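Local coordinates for protein p1 (Rice yellow mottle virus, PDB 6TY0) that suppresses RNA silencing in the host plant as a multitask zinc-finger protein that takes part in virus spread, this chain being its N-terminal part, at residues W57-A69 and P85-R97. Sequence-based numbering, arbitrary orientation.
With ZN (zinc ion), chain C.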
ATOM      1  N   TRP A  57       3.089  11.896 -10.075  1.00 41.03           N
ATOM      2  CA  TRP A  57       2.841  11.095  -8.886  1.00 37.68           C
ATOM      3  C   TRP A  57       1.749  11.726  -8.043  1.00 35.41           C
ATOM      4  O   TRP A  57       1.656  12.953  -7.898  1.00 33.34           O
ATOM      5  CB  TRP A  57       4.081  11.016  -8.018  1.00 41.77           C
ATOM      6  CG  TRP A  57       5.187  10.169  -8.523  1.00 38.32           C
ATOM      7  CD1 TRP A  57       6.361  10.609  -9.097  1.00 41.46           C
ATOM      8  CD2 TRP A  57       5.289   8.734  -8.443  1.00 37.76           C
ATOM      9  NE1 TRP A  57       7.182   9.522  -9.387  1.00 39.99           N
ATOM     10  CE2 TRP A  57       6.551   8.369  -8.989  1.00 40.98           C
ATOM     11  CE3 TRP A  57       4.437   7.722  -7.974  1.00 42.32           C
ATOM     12  CZ2 TRP A  57       6.976   7.038  -9.073  1.00 42.74           C
ATOM     13  CZ3 TRP A  57       4.867   6.387  -8.053  1.00 44.92           C
ATOM     14  CH2 TRP A  57       6.127   6.064  -8.604  1.00 46.21           C
ATOM     15  N   VAL A  58       0.860  10.879  -7.567  1.00 31.20           N
ATOM     16  CA  VAL A  58      -0.052  11.251  -6.512  1.00 35.25           C
ATOM     17  C   VAL A  58       0.521  10.571  -5.257  1.00 32.54           C
ATOM     18  O   VAL A  58       0.919   9.409  -5.301  1.00 32.81           O
ATOM     19  CB  VAL A  58      -1.515  10.849  -6.781  1.00 38.11           C
ATOM     20  CG1 VAL A  58      -1.713   9.352  -6.904  1.00 40.61           C
ATOM     21  CG2 VAL A  58      -2.409  11.413  -5.690  1.00 39.86           C
ATOM     22  N   SER A  59       0.667  11.324  -4.191  1.00 30.43           N
ATOM     23  CA  SER A  59       1.147  10.730  -2.933  1.00 33.34           C
ATOM     24  C   SER A  59       0.070  10.820  -1.884  1.00 32.22           C
ATOM     25  O   SER A  59      -0.691  11.811  -1.808  1.00 29.75           O
ATOM     26  CB  SER A  59       2.406  11.448  -2.456  1.00 39.27           C
ATOM     27  OG  SER A  59       2.069  12.728  -1.956  1.00 44.62           O
ATOM     28  N   VAL A  60      -0.032   9.780  -1.081  1.00 31.00           N
ATOM     29  CA  VAL A  60      -1.043   9.765  -0.056  1.00 31.17           C
ATOM     30  C   VAL A  60      -0.348   9.359   1.222  1.00 32.80           C
ATOM     31  O   VAL A  60       0.234   8.281   1.295  1.00 30.24           O
ATOM     32  CB  VAL A  60      -2.196   8.817  -0.404  1.00 32.60           C
ATOM     33  CG1 VAL A  60      -3.326   8.905   0.617  1.00 35.02           C
ATOM     34  CG2 VAL A  60      -2.745   9.110  -1.803  1.00 32.94           C
ATOM     35  N   SER A  61      -0.418  10.248   2.210  1.00 27.28           N
ATOM     36  CA  SER A  61       0.178  10.068   3.507  1.00 32.21           C
ATOM     37  C   SER A  61      -0.893   9.921   4.555  1.00 31.07           C
ATOM     38  O   SER A  61      -1.865  10.668   4.583  1.00 33.12           O
ATOM     39  CB  SER A  61       1.009  11.313   3.890  1.00 37.04           C
ATOM     40  OG  SER A  61       1.940  11.563   2.847  1.00 47.47           O
ATOM     41  N   PHE A  62      -0.654   9.016   5.481  1.00 31.48           N
ATOM     42  CA  PHE A  62      -1.515   8.853   6.660  1.00 33.08           C
ATOM     43  C   PHE A  62      -0.657   9.051   7.900  1.00 32.63           C
ATOM     44  O   PHE A  62       0.456   8.540   7.987  1.00 29.60           O
ATOM     45  CB  PHE A  62      -2.120   7.454   6.717  1.00 33.23           C
ATOM     46  CG  PHE A  62      -2.919   7.076   5.515  1.00 33.35           C
ATOM     47  CD1 PHE A  62      -2.298   6.759   4.319  1.00 34.92           C
ATOM     48  CD2 PHE A  62      -4.282   7.000   5.585  1.00 32.20           C
ATOM     49  CE1 PHE A  62      -3.028   6.375   3.213  1.00 34.28           C
ATOM     50  CE2 PHE A  62      -5.040   6.616   4.491  1.00 33.45           C
ATOM     51  CZ  PHE A  62      -4.415   6.289   3.298  1.00 34.39           C
ATOM     52  N   ALA A  63      -1.158   9.810   8.854  1.00 34.73           N
ATOM     53  CA  ALA A  63      -0.458   9.918  10.151  1.00 36.64           C
ATOM     54  C   ALA A  63      -1.479  10.076  11.272  1.00 34.73           C
ATOM     55  O   ALA A  63      -2.405  10.874  11.114  1.00 31.86           O
ATOM     56  CB  ALA A  63       0.446  11.124  10.125  1.00 34.36           C
ATOM     57  N   CYS A  64      -1.300   9.359  12.391  1.00 35.99           N
ATOM     58  CA  CYS A  64      -2.201   9.526  13.569  1.00 35.64           C
ATOM     59  C   CYS A  64      -1.828  10.775  14.354  1.00 39.31           C
ATOM     60  O   CYS A  64      -0.660  10.999  14.655  1.00 35.91           O
ATOM     61  CB  CYS A  64      -2.122   8.328  14.520  1.00 36.96           C
ATOM     62  SG  CYS A  64      -3.333   8.327  15.911  1.00 35.21           S
ATOM     63  N   THR A  65      -2.808  11.570  14.729  1.00 43.31           N
ATOM     64  CA  THR A  65      -2.569  12.727  15.602  1.00 43.99           C
ATOM     65  C   THR A  65      -2.301  12.379  17.086  1.00 48.34           C
ATOM     66  O   THR A  65      -1.874  13.249  17.843  1.00 50.59           O
ATOM     67  CB  THR A  65      -3.758  13.659  15.516  1.00 46.36           C
ATOM     68  OG1 THR A  65      -4.938  12.926  15.859  1.00 48.17           O
ATOM     69  CG2 THR A  65      -3.913  14.181  14.080  1.00 43.45           C
ATOM     70  N   GLN A  66      -2.479  11.116  17.481  1.00 46.11           N
ATOM     71  CA  GLN A  66      -2.338  10.682  18.882  1.00 49.26           C
ATOM     72  C   GLN A  66      -1.139   9.802  19.109  1.00 49.77           C
ATOM     73  O   GLN A  66      -0.547   9.824  20.171  1.00 58.40           O
ATOM     74  CB  GLN A  66      -3.543   9.857  19.348  1.00 50.87           C
ATOM     75  CG  GLN A  66      -4.883  10.533  19.216  1.00 53.01           C
ATOM     76  CD  GLN A  66      -4.868  11.814  19.962  1.00 61.92           C
ATOM     77  OE1 GLN A  66      -4.857  11.816  21.192  1.00 66.02           O
ATOM     78  NE2 GLN A  66      -4.795  12.920  19.238  1.00 62.79           N
ATOM     79  N   CYS A  67      -0.826   8.930  18.173  1.00 45.02           N
ATOM     80  CA  CYS A  67       0.354   8.112  18.340  1.00 40.31           C
ATOM     81  C   CYS A  67       1.182   8.477  17.145  1.00 43.20           C
ATOM     82  O   CYS A  67       0.893   9.470  16.464  1.00 50.03           O
ATOM     83  CB  CYS A  67       0.014   6.637  18.431  1.00 40.14           C
ATOM     84  SG  CYS A  67      -0.672   5.823  16.936  1.00 37.27           S
ATOM     85  N   THR A  68       2.213   7.727  16.857  1.00 38.21           N
ATOM     86  CA  THR A  68       3.007   8.120  15.717  1.00 37.53           C
ATOM     87  C   THR A  68       2.825   7.134  14.568  1.00 33.81           C
ATOM     88  O   THR A  68       3.672   7.049  13.670  1.00 35.20           O
ATOM     89  CB  THR A  68       4.466   8.162  16.110  1.00 37.30           C
ATOM     90  OG1 THR A  68       4.777   6.889  16.658  1.00 39.07           O
ATOM     91  CG2 THR A  68       4.698   9.226  17.139  1.00 41.67           C
ATOM     92  N   ALA A  69       1.732   6.390  14.588  1.00 30.16           N
ATOM     93  CA  ALA A  69       1.416   5.531  13.459  1.00 29.66           C
ATOM     94  C   ALA A  69       1.404   6.384  12.173  1.00 30.97           C
ATOM     95  O   ALA A  69       0.873   7.487  12.165  1.00 32.30           O
ATOM     96  CB  ALA A  69       0.084   4.909  13.670  1.00 30.45           C
ATOM     97  N   PRO A  85      -0.568  16.869  -2.944  1.00 41.28           N
ATOM     98  CA  PRO A  85      -0.332  15.824  -1.930  1.00 37.68           C
ATOM     99  C   PRO A  85      -1.589  15.599  -1.116  1.00 32.31           C
ATOM    100  O   PRO A  85      -2.286  16.535  -0.814  1.00 34.23           O
ATOM    101  CB  PRO A  85       0.740  16.439  -1.025  1.00 43.52           C
ATOM    102  CG  PRO A  85       1.279  17.625  -1.763  1.00 47.19           C
ATOM    103  CD  PRO A  85       0.177  18.112  -2.643  1.00 41.78           C
ATOM    104  N   VAL A  86      -1.941  14.354  -0.824  1.00 30.83           N
ATOM    105  CA  VAL A  86      -3.115  14.053   0.005  1.00 31.43           C
ATOM    106  C   VAL A  86      -2.604  13.658   1.378  1.00 31.24           C
ATOM    107  O   VAL A  86      -1.696  12.833   1.493  1.00 31.49           O
ATOM    108  CB  VAL A  86      -3.928  12.885  -0.562  1.00 34.82           C
ATOM    109  CG1 VAL A  86      -5.160  12.590   0.321  1.00 34.17           C
ATOM    110  CG2 VAL A  86      -4.316  13.190  -2.007  1.00 34.65           C
ATOM    111  N   HIS A  87      -3.187  14.245   2.403  1.00 31.02           N
ATOM    112  CA  HIS A  87      -2.760  14.052   3.794  1.00 35.08           C
ATOM    113  C   HIS A  87      -3.942  13.675   4.618  1.00 35.03           C
ATOM    114  O   HIS A  87      -4.910  14.393   4.649  1.00 35.31           O
ATOM    115  CB  HIS A  87      -2.218  15.355   4.372  1.00 39.64           C
ATOM    116  CG  HIS A  87      -0.902  15.723   3.807  1.00 38.69           C
ATOM    117  ND1 HIS A  87       0.198  14.913   3.944  1.00 44.51           N
ATOM    118  CD2 HIS A  87      -0.503  16.786   3.080  1.00 40.52           C
ATOM    119  CE1 HIS A  87       1.226  15.463   3.323  1.00 43.88           C
ATOM    120  NE2 HIS A  87       0.829  16.608   2.806  1.00 40.69           N
ATOM    121  N   PHE A  88      -3.872  12.521   5.258  1.00 33.85           N
ATOM    122  CA  PHE A  88      -4.874  12.126   6.237  1.00 34.12           C
ATOM    123  C   PHE A  88      -4.198  12.186   7.580  1.00 35.15           C
ATOM    124  O   PHE A  88      -3.485  11.257   7.972  1.00 36.12           O
ATOM    125  CB  PHE A  88      -5.371  10.712   5.943  1.00 34.12           C
ATOM    126  CG  PHE A  88      -6.223  10.643   4.719  1.00 31.70           C
ATOM    127  CD1 PHE A  88      -7.449  11.286   4.692  1.00 34.76           C
ATOM    128  CD2 PHE A  88      -5.790   9.997   3.594  1.00 32.63           C
ATOM    129  CE1 PHE A  88      -8.233  11.257   3.545  1.00 36.67           C
ATOM    130  CE2 PHE A  88      -6.551   9.979   2.432  1.00 35.22           C
ATOM    131  CZ  PHE A  88      -7.790  10.597   2.412  1.00 35.17           C
ATOM    132  N   ASP A  89      -4.397  13.321   8.254  1.00 36.41           N
ATOM    133  CA  ASP A  89      -3.977  13.516   9.648  1.00 37.60           C
ATOM    134  C   ASP A  89      -5.184  13.223  10.517  1.00 39.30           C
ATOM    135  O   ASP A  89      -6.043  14.071  10.675  1.00 36.12           O
ATOM    136  CB  ASP A  89      -3.452  14.942   9.864  1.00 38.18           C
ATOM    137  CG  ASP A  89      -2.214  15.227   9.002  1.00 40.38           C
ATOM    138  OD1 ASP A  89      -1.262  14.447   9.067  1.00 41.05           O
ATOM    139  OD2 ASP A  89      -2.224  16.190   8.232  1.00 41.02           O
ATOM    140  N   VAL A  90      -5.249  12.008  11.056  1.00 36.50           N
ATOM    141  CA  VAL A  90      -6.470  11.531  11.654  1.00 34.72           C
ATOM    142  C   VAL A  90      -6.149  10.789  12.932  1.00 35.46           C
ATOM    143  O   VAL A  90      -5.006  10.633  13.270  1.00 33.71           O
ATOM    144  CB  VAL A  90      -7.188  10.575  10.675  1.00 37.35           C
ATOM    145  CG1 VAL A  90      -7.527  11.303   9.384  1.00 37.86           C
ATOM    146  CG2 VAL A  90      -6.347   9.331  10.401  1.00 35.72           C
ATOM    147  N   VAL A  91      -7.178  10.368  13.645  1.00 35.40           N
ATOM    148  CA  VAL A  91      -7.024   9.497  14.809  1.00 35.40           C
ATOM    149  C   VAL A  91      -7.151   8.085  14.277  1.00 33.17           C
ATOM    150  O   VAL A  91      -8.169   7.738  13.659  1.00 34.06           O
ATOM    151  CB  VAL A  91      -8.066   9.791  15.917  1.00 34.56           C
ATOM    152  CG1 VAL A  91      -7.902   8.842  17.079  1.00 37.88           C
ATOM    153  CG2 VAL A  91      -7.971  11.247  16.373  1.00 38.01           C
ATOM    154  N   CYS A  92      -6.122   7.282  14.500  1.00 33.71           N
ATOM    155  CA  CYS A  92      -6.050   5.937  13.888  1.00 35.70           C
ATOM    156  C   CYS A  92      -7.020   4.980  14.619  1.00 41.13           C
ATOM    157  O   CYS A  92      -7.607   5.349  15.655  1.00 35.95           O
ATOM    158  CB  CYS A  92      -4.624   5.398  13.920  1.00 35.94           C
ATOM    159  SG  CYS A  92      -4.153   4.660  15.529  1.00 38.10           S
ATOM    160  N   ALA A  93      -7.231   3.788  14.053  1.00 38.81           N
ATOM    161  CA  ALA A  93      -8.171   2.817  14.634  1.00 42.53           C
ATOM    162  C   ALA A  93      -7.810   2.369  16.058  1.00 39.39           C
ATOM    163  O   ALA A  93      -8.659   2.009  16.818  1.00 42.60           O
ATOM    164  CB  ALA A  93      -8.342   1.598  13.715  1.00 38.94           C
ATOM    165  N   ASP A  94      -6.551   2.367  16.427  1.00 46.99           N
ATOM    166  CA  ASP A  94      -6.224   1.962  17.784  1.00 51.75           C
ATOM    167  C   ASP A  94      -6.502   3.075  18.768  1.00 51.38           C
ATOM    168  O   ASP A  94      -6.895   2.827  19.900  1.00 58.39           O
ATOM    169  CB  ASP A  94      -4.786   1.508  17.864  1.00 54.23           C
ATOM    170  CG  ASP A  94      -4.504   0.407  16.887  1.00 58.39           C
ATOM    171  OD1 ASP A  94      -5.196  -0.624  16.959  1.00 56.25           O
ATOM    172  OD2 ASP A  94      -3.641   0.586  16.006  1.00 59.69           O
ATOM    173  N   CYS A  95      -6.330   4.300  18.313  1.00 44.33           N
ATOM    174  CA  CYS A  95      -6.438   5.446  19.184  1.00 43.77           C
ATOM    175  C   CYS A  95      -7.882   5.912  19.372  1.00 43.81           C
ATOM    176  O   CYS A  95      -8.172   6.517  20.372  1.00 47.88           O
ATOM    177  CB  CYS A  95      -5.526   6.570  18.673  1.00 43.35           C
ATOM    178  SG  CYS A  95      -3.781   6.198  18.985  1.00 41.84           S
ATOM    179  N   GLU A  96      -8.776   5.628  18.427  1.00 38.82           N
ATOM    180  CA  GLU A  96     -10.218   5.809  18.599  1.00 49.98           C
ATOM    181  C   GLU A  96     -10.813   5.217  19.901  1.00 49.30           C
ATOM    182  O   GLU A  96     -11.715   5.794  20.488  1.00 48.84           O
ATOM    183  CB  GLU A  96     -10.946   5.085  17.477  1.00 52.52           C
ATOM    184  CG  GLU A  96     -11.122   5.845  16.202  1.00 55.78           C
ATOM    185  CD  GLU A  96     -11.875   5.023  15.175  1.00 59.73           C
ATOM    186  OE1 GLU A  96     -11.849   3.774  15.252  1.00 72.88           O
ATOM    187  OE2 GLU A  96     -12.504   5.620  14.287  1.00 59.45           O
ATOM    188  N   ARG A  97     -10.268   4.075  20.313  1.00 54.56           N
ATOM    189  CA  ARG A  97     -10.814   3.212  21.345  1.00 61.78           C
ATOM    190  C   ARG A  97     -10.303   3.484  22.780  1.00 61.44           C
ATOM    191  O   ARG A  97      -9.729   4.537  23.092  1.00 62.04           O
ATOM    192  CB  ARG A  97     -10.507   1.771  20.936  1.00 65.87           C
TER
HETATM  193 ZN    ZN C 201      -2.900   6.284  16.776  1.00 36.85          ZN
HETATM  194  O   HOH W   1       1.095  12.897   0.616  1.00 39.85           O
HETATM  195  O   HOH W   2      -0.387  12.925   6.607  1.00 39.68           O
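Four thiolates, SG of Cys64, Cys67, Cys92 and Cys95, bind one zinc ion at 2.3 to 2.4 Å, and this Cys4 site, built from two CxxC pairs, joins the ends of two parallel strands. Cys64 can be followed outward. Its CB lies 3.9 Å from CB of Cys92, while SG, carried anti to the backbone N (chi1 -173°), binds the metal and also accepts three backbone N-H groups: Gln66 and Cys67 from its own loop, and Cys92 N across the contact at 3.3 Å with an N-H...S angle of 164°. Three donors on one sulfur would probably stabilise its negative charge and fix the knuckle around it; Cys67 SG accepts a single such bond, from Ala69 N.

Before the zinc, the axes of strands 57-64 and 86-90 approach to 4.8 Å, nearly parallel. Val86 N, Phe88 N and Val90 N bond to the carbonyls of Ser59, Ser61 and Ala63, with Phe88 N 2.8 Å from Ser61 O, and Ser61 N, Ala63 N and Thr65 N return bonds to the carbonyls of Val86, Phe88 and Val90. On the face of buried Val60, Phe62, Val86 and Phe88, Phe88 CD2 sits over one face of the Phe62 ring, 3.6 Å from its CE2; the planes, at 30°, are slid apart with little overlap. Val60 CG1 meets the Phe88 edge at CE2. On the face of Ser61 and His87 one water bridges Ser59 OG, Ser61 OG and Val86 O, and a second donates to Asp89 OD1.

Strand 54-64 is the middle of a three-stranded mixed sheet, with 86-90 parallel on one flank and 70-77 antiparallel on the other. Leu4 of strand 2-10 touches Val60 and Phe88, and the rings of His32 and Trp36 meet Phe62.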